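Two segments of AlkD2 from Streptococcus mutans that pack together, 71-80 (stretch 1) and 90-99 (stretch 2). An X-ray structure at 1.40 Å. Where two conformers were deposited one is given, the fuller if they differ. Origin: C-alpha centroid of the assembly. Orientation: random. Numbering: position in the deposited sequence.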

# COMPACT_ATOMS: atom_id res chain seq x y z
N ILE A 71 -11.79 -7.97 -7.15
CA ILE A 71 -11.26 -7.72 -5.82
C ILE A 71 -10.29 -6.55 -5.85
O ILE A 71 -10.32 -5.67 -4.98
N LEU A 72 -9.39 -6.55 -6.83
CA LEU A 72 -8.41 -5.46 -6.92
C LEU A 72 -9.08 -4.10 -7.12
O LEU A 72 -8.67 -3.11 -6.51
N ILE A 73 -10.13 -4.04 -7.96
CA ILE A 73 -10.87 -2.79 -8.13
C ILE A 73 -11.54 -2.37 -6.82
O ILE A 73 -11.56 -1.18 -6.47
N PHE A 74 -12.11 -3.32 -6.08
CA PHE A 74 -12.72 -2.97 -4.80
C PHE A 74 -11.68 -2.41 -3.82
O PHE A 74 -11.96 -1.44 -3.11
N MET A 75 -10.48 -2.99 -3.81
CA MET A 75 -9.39 -2.42 -3.01
C MET A 75 -9.08 -0.99 -3.45
O MET A 75 -8.98 -0.07 -2.62
N ARG A 76 -8.92 -0.79 -4.75
CA ARG A 76 -8.51 0.50 -5.31
C ARG A 76 -9.53 1.58 -5.00
O ARG A 76 -9.16 2.70 -4.64
N ASP A 77 -10.81 1.27 -5.16
CA ASP A 77 -11.84 2.30 -5.17
C ASP A 77 -12.72 2.34 -3.94
O ASP A 77 -13.33 3.37 -3.68
N GLU A 78 -12.86 1.24 -3.20
CA GLU A 78 -13.74 1.18 -2.05
C GLU A 78 -13.00 1.08 -0.73
O GLU A 78 -13.28 1.85 0.18
N VAL A 79 -12.03 0.17 -0.59
CA VAL A 79 -11.26 0.10 0.65
C VAL A 79 -10.55 1.43 0.89
O VAL A 79 -10.36 1.85 2.04
N SER A 80 -10.12 2.09 -0.19
CA SER A 80 -9.46 3.38 -0.09
C SER A 80 -10.32 4.46 0.55
O SER A 80 -9.75 5.47 0.97
N VAL A 90 -3.24 -1.53 6.22
CA VAL A 90 -3.40 -2.87 5.65
C VAL A 90 -3.63 -2.79 4.15
O VAL A 90 -3.15 -3.64 3.40
N LEU A 91 -4.36 -1.77 3.66
CA LEU A 91 -4.53 -1.61 2.21
C LEU A 91 -3.18 -1.52 1.50
O LEU A 91 -3.00 -2.12 0.43
N ALA A 92 -2.23 -0.77 2.05
CA ALA A 92 -0.90 -0.68 1.46
C ALA A 92 -0.25 -2.06 1.39
O ALA A 92 0.38 -2.41 0.38
N LYS A 93 -0.37 -2.85 2.46
CA LYS A 93 0.20 -4.20 2.48
C LYS A 93 -0.49 -5.10 1.48
O LYS A 93 0.16 -5.93 0.82
N ALA A 94 -1.82 -4.98 1.35
CA ALA A 94 -2.54 -5.81 0.39
C ALA A 94 -2.18 -5.44 -1.04
O ALA A 94 -2.13 -6.32 -1.91
N PHE A 95 -1.91 -4.16 -1.31
CA PHE A 95 -1.46 -3.79 -2.63
C PHE A 95 -0.08 -4.37 -2.92
O PHE A 95 0.18 -4.89 -4.01
N ASP A 96 0.83 -4.32 -1.94
CA ASP A 96 2.13 -4.96 -2.12
C ASP A 96 1.97 -6.45 -2.38
O ASP A 96 2.71 -7.03 -3.18
N GLU A 97 1.01 -7.09 -1.70
CA GLU A 97 0.74 -8.51 -1.91
C GLU A 97 0.33 -8.79 -3.35
O GLU A 97 0.78 -9.76 -3.96
N PHE A 98 -0.57 -7.97 -3.89
CA PHE A 98 -0.94 -8.11 -5.30
C PHE A 98 0.30 -8.06 -6.19
O PHE A 98 0.50 -8.92 -7.07
N CYS A 99 1.16 -7.05 -5.97
CA CYS A 99 2.33 -6.87 -6.83
C CYS A 99 3.30 -8.03 -6.70
O CYS A 99 3.88 -8.48 -7.69

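What does the first turn of stretch 1 bring to the contact? The two helices run nearly antiparallel, their N-to-C directions 152° apart, so the start of stretch 1 lies beside the end of stretch 2. Ile71 is out of reach, and Leu72 opens the packing. Its CA-to-CB bond points toward the other helix, and with chi1 t and chi2 p it sets a methyl over one face of the Phe98 ring. Leu72 CD2 lies 3.8 Å from Phe98 CZ and 3.9 Å from the centroid of the Phe98 ring, only 15° off the ring normal, a CH-pi contact. Phe98 also points toward its partner helix, with chi1 t and chi2 at 73°. Ile73 and Phe74 are out of reach of stretch 2.

How does one side chain span the middle of the gap? The helix axes come no closer than 10.9 Å, and Met75, whose CA-to-CB bond points toward stretch 2, reaches across with a long, flexible chain. Its rotamer is m, t, p, and the final turn at chi3 brings the terminal methyl against the opposing backbone: Met75 CE sits 3.7 Å from Ala94 O and 3.8 Å from both Ala94 CB and Phe95 N. The small side chain of Ala94, directed toward stretch 1, ends at CB and makes a short apolar surface for that methyl. Nearer its own backbone, Met75 CB packs 4.0 Å from Leu91 CD1, so Met75 touches both Leu91 and Ala94, one turn apart on stretch 2.

Where do the charged side chains go? Those of stretch 1 stay off the interface, and no hydrogen bond crosses between the stretches. The CA-to-CB bond of Arg76 points sideways to stretch 2, and the end of the side chain leads away; its neighbour Asp77 receives it in a two-pronged salt bridge, with Arg76 NE to Asp77 OD1 and Arg76 NH2 to Asp77 OD2 each 2.9 Å.

What closes the far end? Leu91, pointing toward stretch 1 with chi1 t and chi2 p, has the largest covered area of any residue here, 89 Å². Val79, chi1 t, points toward stretch 2 and places Val79 CG1 3.9 Å from Leu91 CD1; the same Leu91 CD1 is 3.7 Å from Met75 O, at the start of the wider pi-type turn at 75-79. Ser80 is directed sideways and meets Leu91 through carbon, with Ser80 CA 3.8 Å and Ser80 CB 4.1 Å from Leu91 CD2. Its hydroxyl, at chi1 p, turns back to its own stretch, where Ser80 OG donates a 2.8 Å hydrogen bond to Arg76 O.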

# COMPACT_ATOMS: atom_id res chain seq x y z
CB ILE A 71 -10.60 -9.01 -5.27
CG1 ILE A 71 -11.62 -10.15 -5.13
CG2 ILE A 71 -9.91 -8.71 -3.95
CD1 ILE A 71 -12.62 -9.97 -4.00
CB LEU A 72 -7.40 -5.77 -8.02
CG LEU A 72 -6.25 -4.80 -8.17
CD1 LEU A 72 -5.40 -4.77 -6.92
CD2 LEU A 72 -5.42 -5.12 -9.39
CB ILE A 73 -11.91 -2.92 -9.27
CG1 ILE A 73 -11.22 -2.98 -10.63
CG2 ILE A 73 -12.95 -1.81 -9.21
CD1 ILE A 73 -12.13 -3.42 -11.77
CB PHE A 74 -13.43 -4.19 -4.23
CG PHE A 74 -14.31 -3.90 -3.05
CD1 PHE A 74 -15.63 -3.53 -3.22
CD2 PHE A 74 -13.83 -4.03 -1.76
CE1 PHE A 74 -16.45 -3.28 -2.14
CE2 PHE A 74 -14.66 -3.78 -0.67
CZ PHE A 74 -15.97 -3.41 -0.86
CB MET A 75 -8.14 -3.28 -3.17
CG MET A 75 -8.18 -4.65 -2.52
SD MET A 75 -6.86 -5.76 -3.07
CE MET A 75 -5.40 -4.77 -2.78
CB ARG A 76 -8.35 0.36 -6.82
CG ARG A 76 -7.76 1.57 -7.53
CD ARG A 76 -7.82 1.42 -9.05
NE ARG A 76 -9.20 1.47 -9.49
CZ ARG A 76 -9.68 0.98 -10.62
NH1 ARG A 76 -8.88 0.36 -11.48
NH2 ARG A 76 -10.97 1.09 -10.88
CB ASP A 77 -12.75 2.11 -6.39
CG ASP A 77 -12.07 2.41 -7.70
OD1 ASP A 77 -10.95 2.99 -7.70
OD2 ASP A 77 -12.66 2.05 -8.74
CB GLU A 78 -14.78 0.06 -2.17
CG GLU A 78 -15.52 0.05 -3.49
CD GLU A 78 -16.31 1.31 -3.79
OE1 GLU A 78 -16.57 2.12 -2.87
OE2 GLU A 78 -16.68 1.49 -4.96
CB VAL A 79 -10.30 -1.10 0.65
CG1 VAL A 79 -9.48 -1.11 1.93
CG2 VAL A 79 -11.07 -2.41 0.49
CB SER A 80 -9.03 3.81 -1.49
OG SER A 80 -10.16 3.86 -2.34
CB VAL A 90 -4.49 -3.66 6.38
CG1 VAL A 90 -4.66 -5.04 5.75
CG2 VAL A 90 -4.10 -3.82 7.84
CB LEU A 91 -5.40 -0.38 1.89
CG LEU A 91 -5.60 -0.07 0.41
CD1 LEU A 91 -6.28 -1.22 -0.33
CD2 LEU A 91 -6.39 1.22 0.24
CB ALA A 92 -0.05 0.30 2.26
CB LYS A 93 0.07 -4.79 3.88
CG LYS A 93 0.89 -4.05 4.92
CD LYS A 93 0.68 -4.54 6.34
CE LYS A 93 1.28 -3.58 7.35
NZ LYS A 93 2.76 -3.52 7.23
CB ALA A 94 -4.04 -5.67 0.62
CB PHE A 95 -1.45 -2.26 -2.80
CG PHE A 95 -1.06 -1.85 -4.18
CD1 PHE A 95 -1.93 -2.07 -5.22
CD2 PHE A 95 0.19 -1.35 -4.46
CE1 PHE A 95 -1.58 -1.79 -6.52
CE2 PHE A 95 0.55 -1.06 -5.77
CZ PHE A 95 -0.34 -1.28 -6.80
CB ASP A 96 3.00 -4.70 -0.89
CG ASP A 96 4.44 -5.09 -1.09
OD1 ASP A 96 5.00 -4.82 -2.16
OD2 ASP A 96 5.03 -5.63 -0.13
CB GLU A 97 -0.33 -8.98 -0.92
CG GLU A 97 -0.70 -10.44 -1.03
CD GLU A 97 0.39 -11.38 -0.61
OE1 GLU A 97 1.21 -10.98 0.24
OE2 GLU A 97 0.41 -12.53 -1.12
CB PHE A 98 -1.90 -6.99 -5.74
CG PHE A 98 -2.04 -6.94 -7.23
CD1 PHE A 98 -2.76 -7.90 -7.89
CD2 PHE A 98 -1.38 -5.97 -7.98
CE1 PHE A 98 -2.85 -7.91 -9.27
CE2 PHE A 98 -1.46 -5.99 -9.36
CZ PHE A 98 -2.20 -6.96 -10.00
CB CYS A 99 3.02 -5.55 -6.50
SG CYS A 99 2.07 -4.06 -6.87